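Local structure of glycerol kinase, putative (Plasmodium falciparum, 2W40) at residues Thr108-Glu111 / Glu112-Thr115; Phe390-Asn393 / Glu394-Ser398; Lys494-Glu497 / Arg498-Gln502. The protein probably phosphorylates glycerol with ATP to give sn-glycerol 3-phosphate, as a member of the FGGY family of carbohydrate kinases. All coordinates share one frame; numbering follows the deposited sequence. Where two conformers were deposited one is given.

Contact 1: Thr108-Glu111 / Glu112-Thr115; sequences TRVE and ELVT
The carbonyl of Val110 meets the amide of Val114, and that of Glu111 the amide of Thr115, where a type I beta turn from Thr108 to Glu111 runs without a break into the first turn of a helix. Val114 N lies 2.8 Å from Val110 O, in a bond almost straight at hydrogen (167°). Thr115 N lies 3.1 Å from Glu111 O and is just as straight (170°). The turn itself is closed by Glu111 N bonding to Thr108 O.

On the inner side the two valines pack four residues apart. Val110 CG2 lies 4.0 Å from Val114 CG2, the two branched tips meeting at a slant, while the other methyl of Val110, CG1, lies loosely beside Leu113 CD1, at 4.3 Å. In Val114 the methyl CG1 stands anti to the backbone N (chi1 169°), which turns CG2 back over the carbonyl oxygen of Val110.

The helix start illustrates how first-turn amides are satisfied where no preceding helical turn supplies carbonyls. Val110 is the N-cap residue of helix 111-118, and the carbonyl of the preceding Arg109 serves two of these amides through water: one water bridges Arg109 O to Leu113 N, and a second, 2.9 Å from Arg109 O, accepts from Glu112 N. Two water donors thus grip one carbonyl.

The polar ends lead elsewhere. Glu111 is extended, and its carboxylate forms a salt bridge with Arg365. The guanidinium of Arg109 has salt bridges to Asp107 and Glu46 and cation-pi contacts with Trp44 and Trp145. Helix 140-149 covers the apolar side, Phe141 touching both Val110 and Val114.

Contact 2: Phe390-Asn393 / Glu394-Ser398; sequences FQLN and EIVDS. With EDO (1,2-ethanediol), chain B.
Four successive backbone hydrogen bonds, from the amides of Glu394 to Asp397 back to the carbonyls of Phe390 to Asn393, make this one regular alpha-helical stretch. The first, Glu394 N to Phe390 O, is 3.3 Å long. The last, Asp397 N to Asn393 O, is shorter at 2.9 Å. On one flank Asn393 and Asp397 stand one turn apart, amide and carboxylate planes turned 68° against each other. Their ends do not bond directly: in the Asp397 conformer described, a water accepts from Asn393 ND2 at 3.1 Å and donates to Asp397 OD2 at 2.8 Å, while Asn393 OD1 is bound by Arg485. An ethanediol, probably from the crystallisation liquor, is modelled beside Asp397 and Ser398, but its place is doubtful. On another flank Val396 CG2, anti to its carbonyl carbon, swings back to 3.3 Å from Leu392 O and faces Leu392 CG. The Glu394 carboxylate is held by a salt bridge from Arg359 and by Trp492 NE1. Within the C-terminal FGGY domain, helix 377-403 contacts three elements: Leu392 rests on strand 264-268 and on Asn427 of helix 421-431, Asn393 meets Ile430 and Ile431, and the Phe390 ring stacks on Trp492 of helix 482-500.

Contact 3: Lys494-Glu497 / Arg498-Gln502; sequences KAVE and RTLIQ
Ala495 O is gripped twice by Thr499, whose hydroxyl OG1 donates from 2.8 Å and whose amide N donates from 3.0 Å, the two arriving from opposite faces of the carbonyl plane. OG1 can fold back because it sits anti to its own carbonyl carbon (chi1 -57°), beside the backbone N; Tyr369 OH is its second partner. Arg498 N to Lys494 O, at 2.9 Å, continues the alpha-helical pattern. This is the C-terminal end of helix 482-500, and the bonding bends accordingly: Leu500 N bonds to Val496 O and, weakly, also to Glu497 O, which accepts from Ile501 N at 2.9 Å as well, before Ile501 leaves helical geometry. The extended arm of Arg498 runs past Lys494 O, with CG 3.4 Å from that oxygen, and its NH1 bonds to Ile501 O of the second subunit. The like-charged Lys494 NZ stays 5.4 Å from Arg498 NH2. Val496 and Leu500 run alongside one another in a common direction, CG1 of the valine 3.6 Å from CD1 of the leucine. Ala495, Val496 and Thr499 rest on Val349 of strand 347-349, whereas Ile501 packs against Ile501 of the second subunit.

Overall arrangement
The three contacts show how one helical bonding pattern is adapted to its place. Contact 2, mid-helix and mostly buried, keeps the pattern regular; contact 1, a surface helix start in the N-terminal FGGY domain, completes it with water, and contact 3, a partly buried helix end, bends it and turns to a neighbouring subunit. Contacts 2 and 3 lie on helices 377-403 and 482-500, which pack together, Trp492 among the residues between them; their centres are about 17 Å apart. Contact 1 lies about 25 Å from contact 2, centre to centre. Glu111 and Arg109 of contact 1 and Glu394 of contact 2 pair with residues of their own chain, whereas Arg498 reaches across the subunit boundary.

Contact 1: Thr108-Glu111 / Glu112-Thr115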
# COMPACT_ATOMS: atom_id res chain seq x y z
N THR C 108 17.25 -10.46 5.10
CA THR C 108 18.08 -9.84 4.07
C THR C 108 19.11 -8.82 4.58
O THR C 108 19.59 -7.96 3.81
CB THR C 108 17.17 -9.10 3.04
OG1 THR C 108 16.30 -8.17 3.69
CG2 THR C 108 16.36 -10.09 2.21
N ARG C 109 19.48 -8.92 5.86
CA ARG C 109 20.41 -7.98 6.47
C ARG C 109 21.77 -8.06 5.80
O ARG C 109 22.61 -7.12 5.98
CB ARG C 109 20.57 -8.25 8.00
CG ARG C 109 21.55 -9.27 8.40
CD ARG C 109 21.42 -9.72 9.85
NE ARG C 109 20.17 -10.28 10.25
CZ ARG C 109 19.83 -10.48 11.50
NH1 ARG C 109 20.66 -10.14 12.51
NH2 ARG C 109 18.66 -10.97 11.78
N VAL C 110 22.05 -9.21 5.13
CA VAL C 110 23.37 -9.37 4.54
C VAL C 110 23.52 -8.77 3.15
O VAL C 110 24.55 -9.04 2.46
CB VAL C 110 23.78 -10.87 4.56
CG1 VAL C 110 23.74 -11.46 6.04
CG2 VAL C 110 22.85 -11.69 3.62
N GLU C 111 22.51 -8.01 2.71
CA GLU C 111 22.55 -7.37 1.37
C GLU C 111 23.90 -6.69 1.13
O GLU C 111 24.52 -6.88 0.12
CB GLU C 111 21.39 -6.37 1.26
CG GLU C 111 21.31 -5.52 -0.05
CD GLU C 111 20.16 -4.45 -0.03
OE1 GLU C 111 19.30 -4.37 0.91
OE2 GLU C 111 20.10 -3.66 -1.00
N GLU C 112 24.31 -5.85 2.09
CA GLU C 112 25.57 -5.09 1.94
C GLU C 112 26.83 -6.00 1.75
O GLU C 112 27.64 -5.78 0.83
CB GLU C 112 25.76 -4.06 3.09
CG GLU C 112 27.13 -3.41 3.07
CD GLU C 112 27.35 -2.31 4.12
OE1 GLU C 112 26.62 -2.26 5.16
OE2 GLU C 112 28.29 -1.52 3.93
N LEU C 113 26.91 -7.06 2.57
CA LEU C 113 27.97 -8.11 2.51
C LEU C 113 27.97 -8.80 1.22
O LEU C 113 29.05 -9.05 0.63
CB LEU C 113 27.93 -9.19 3.65
CG LEU C 113 28.40 -8.82 5.00
CD1 LEU C 113 27.82 -9.96 5.95
CD2 LEU C 113 29.92 -8.69 4.95
N VAL C 114 26.77 -9.19 0.74
CA VAL C 114 26.72 -9.85 -0.58
C VAL C 114 27.24 -8.95 -1.73
O VAL C 114 28.00 -9.39 -2.54
CB VAL C 114 25.29 -10.41 -0.87
CG1 VAL C 114 25.11 -10.87 -2.34
CG2 VAL C 114 24.91 -11.51 0.17
N THR C 115 26.87 -7.67 -1.74
CA THR C 115 27.41 -6.69 -2.68
C THR C 115 28.94 -6.63 -2.59
O THR C 115 29.64 -6.78 -3.60
CB THR C 115 26.78 -5.36 -2.43
OG1 THR C 115 25.38 -5.50 -2.62
CG2 THR C 115 27.37 -4.25 -3.39
O HOH W 1 25.31 -6.84 5.18
O HOH W 2 22.72 -4.76 4.33

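Contact 2: Phe390-Asn393 / Glu394-Ser398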
# COMPACT_ATOMS: atom_id res chain seq x y z
N PHE C 390 2.55 -13.67 -11.48
CA PHE C 390 3.53 -13.04 -12.36
C PHE C 390 4.98 -13.45 -12.10
O PHE C 390 5.75 -13.62 -13.05
CB PHE C 390 3.39 -11.52 -12.25
CG PHE C 390 2.16 -10.97 -12.93
CD1 PHE C 390 1.91 -11.15 -14.32
CD2 PHE C 390 1.21 -10.27 -12.18
CE1 PHE C 390 0.75 -10.59 -14.90
CE2 PHE C 390 0.09 -9.74 -12.77
CZ PHE C 390 -0.15 -9.95 -14.12
N GLN C 391 5.32 -13.60 -10.83
CA GLN C 391 6.67 -14.07 -10.51
C GLN C 391 6.89 -15.54 -10.97
O GLN C 391 7.97 -15.90 -11.50
CB GLN C 391 6.88 -13.94 -8.98
CG GLN C 391 7.17 -12.50 -8.50
CD GLN C 391 7.33 -12.49 -7.02
OE1 GLN C 391 8.43 -12.59 -6.53
NE2 GLN C 391 6.20 -12.44 -6.28
N LEU C 392 5.86 -16.37 -10.77
CA LEU C 392 5.95 -17.75 -11.17
C LEU C 392 6.14 -17.85 -12.68
O LEU C 392 6.89 -18.68 -13.17
CB LEU C 392 4.71 -18.48 -10.65
CG LEU C 392 4.84 -19.99 -10.85
CD1 LEU C 392 6.07 -20.64 -10.13
CD2 LEU C 392 3.51 -20.68 -10.52
N ASN C 393 5.46 -16.99 -13.44
CA ASN C 393 5.60 -16.97 -14.89
C ASN C 393 7.03 -16.70 -15.34
O ASN C 393 7.56 -17.33 -16.25
CB ASN C 393 4.68 -15.93 -15.46
CG ASN C 393 4.75 -15.88 -16.96
OD1 ASN C 393 4.69 -16.92 -17.64
ND2 ASN C 393 4.79 -14.63 -17.52
N GLU C 394 7.66 -15.75 -14.63
CA GLU C 394 9.08 -15.50 -14.90
C GLU C 394 10.01 -16.73 -14.68
O GLU C 394 10.92 -17.03 -15.47
CB GLU C 394 9.60 -14.27 -14.12
CG GLU C 394 8.87 -13.03 -14.48
CD GLU C 394 9.51 -11.73 -13.97
OE1 GLU C 394 10.62 -11.76 -13.37
OE2 GLU C 394 8.88 -10.64 -14.20
N ILE C 395 9.77 -17.42 -13.60
CA ILE C 395 10.39 -18.68 -13.27
C ILE C 395 10.16 -19.71 -14.36
O ILE C 395 11.12 -20.38 -14.78
CB ILE C 395 9.99 -19.19 -11.86
CG1 ILE C 395 10.68 -18.31 -10.79
CG2 ILE C 395 10.36 -20.66 -11.63
CD1 ILE C 395 10.12 -18.49 -9.35
N VAL C 396 8.91 -19.85 -14.82
CA VAL C 396 8.60 -20.86 -15.86
C VAL C 396 9.34 -20.53 -17.15
O VAL C 396 9.87 -21.40 -17.86
CB VAL C 396 7.11 -21.00 -16.07
CG1 VAL C 396 6.84 -21.90 -17.38
CG2 VAL C 396 6.48 -21.56 -14.73
N ASP C 397 9.43 -19.24 -17.46
CA ASP C 397 10.16 -18.84 -18.64
C ASP C 397 11.65 -19.21 -18.53
O ASP C 397 12.26 -19.68 -19.53
CB ASP C 397 9.98 -17.35 -18.93
CG ASP C 397 8.59 -17.01 -19.48
OD1 ASP C 397 7.86 -17.89 -20.02
OD2 ASP C 397 8.22 -15.83 -19.34
N SER C 398 12.26 -19.00 -17.35
CA SER C 398 13.63 -19.40 -17.18
C SER C 398 13.77 -20.94 -17.34
O SER C 398 14.73 -21.43 -17.90
CB SER C 398 14.14 -18.92 -15.79
OG SER C 398 14.23 -17.52 -15.74
C1 EDO B . 11.26 -13.70 -17.58
O1 EDO B . 10.02 -13.98 -18.36
C2 EDO B . 11.94 -14.85 -16.81
O2 EDO B . 13.22 -15.44 -17.17
O HOH W 3 5.95 -14.60 -20.38

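Contact 3: Lys494-Glu497 / Arg498-Gln502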
# COMPACT_ATOMS: atom_id res chain seq x y z
N LYS C 494 6.26 -3.38 -16.33
CA LYS C 494 6.51 -1.94 -16.16
C LYS C 494 6.55 -1.58 -14.69
O LYS C 494 7.38 -0.79 -14.26
CB LYS C 494 5.46 -1.16 -16.87
CG LYS C 494 5.58 -1.29 -18.35
CD LYS C 494 4.81 -0.30 -19.12
CE LYS C 494 3.67 0.41 -18.34
NZ LYS C 494 2.34 -0.36 -18.30
N ALA C 495 5.68 -2.18 -13.86
CA ALA C 495 5.71 -1.99 -12.39
C ALA C 495 6.99 -2.55 -11.80
O ALA C 495 7.65 -1.89 -11.03
CB ALA C 495 4.53 -2.75 -11.80
N VAL C 496 7.48 -3.70 -12.26
CA VAL C 496 8.84 -4.20 -11.80
C VAL C 496 9.98 -3.25 -12.23
O VAL C 496 10.88 -2.83 -11.43
CB VAL C 496 9.09 -5.63 -12.25
CG1 VAL C 496 10.47 -6.08 -11.79
CG2 VAL C 496 8.01 -6.54 -11.65
N GLU C 497 9.87 -2.74 -13.42
CA GLU C 497 10.90 -1.75 -13.89
C GLU C 497 10.89 -0.54 -13.00
O GLU C 497 11.97 0.01 -12.66
CB GLU C 497 10.65 -1.40 -15.36
CG GLU C 497 11.73 -0.61 -15.96
CD GLU C 497 11.55 -0.44 -17.48
OE1 GLU C 497 10.53 -0.97 -18.04
OE2 GLU C 497 12.45 0.25 -18.06
N ARG C 498 9.70 0.01 -12.69
CA ARG C 498 9.55 1.19 -11.79
C ARG C 498 10.21 0.87 -10.46
O ARG C 498 10.86 1.73 -9.83
CB ARG C 498 8.09 1.62 -11.50
CG ARG C 498 7.36 2.17 -12.61
CD ARG C 498 6.01 2.61 -12.18
NE ARG C 498 5.23 2.70 -13.39
CZ ARG C 498 5.44 3.64 -14.32
NH1 ARG C 498 6.17 4.73 -14.07
NH2 ARG C 498 4.76 3.60 -15.47
N THR C 499 10.01 -0.34 -9.98
CA THR C 499 10.51 -0.75 -8.66
C THR C 499 12.08 -0.88 -8.62
O THR C 499 12.73 -0.71 -7.59
CB THR C 499 9.87 -2.11 -8.30
OG1 THR C 499 8.45 -1.94 -8.34
CG2 THR C 499 10.36 -2.63 -6.90
N LEU C 500 12.66 -1.22 -9.75
CA LEU C 500 14.10 -1.60 -9.88
C LEU C 500 14.96 -0.48 -10.47
O LEU C 500 16.19 -0.56 -10.36
CB LEU C 500 14.22 -2.87 -10.73
CG LEU C 500 13.65 -4.19 -10.16
CD1 LEU C 500 13.93 -5.33 -11.12
CD2 LEU C 500 14.21 -4.53 -8.79
N ILE C 501 14.38 0.46 -11.19
CA ILE C 501 15.17 1.47 -11.90
C ILE C 501 16.08 2.24 -10.92
O ILE C 501 15.72 2.55 -9.78
CB ILE C 501 14.28 2.40 -12.82
CG1 ILE C 501 15.13 3.23 -13.79
CG2 ILE C 501 13.43 3.23 -11.97
CD1 ILE C 501 14.35 3.82 -14.91
N GLN C 502 17.32 2.43 -11.35
CA GLN C 502 18.33 3.12 -10.58
C GLN C 502 18.28 4.60 -10.91
O GLN C 502 18.36 4.99 -12.09
CB GLN C 502 19.73 2.50 -10.88
CG GLN C 502 19.94 1.11 -10.32
CD GLN C 502 19.57 1.04 -8.88
OE1 GLN C 502 18.40 0.73 -8.53
NE2 GLN C 502 20.53 1.39 -8.02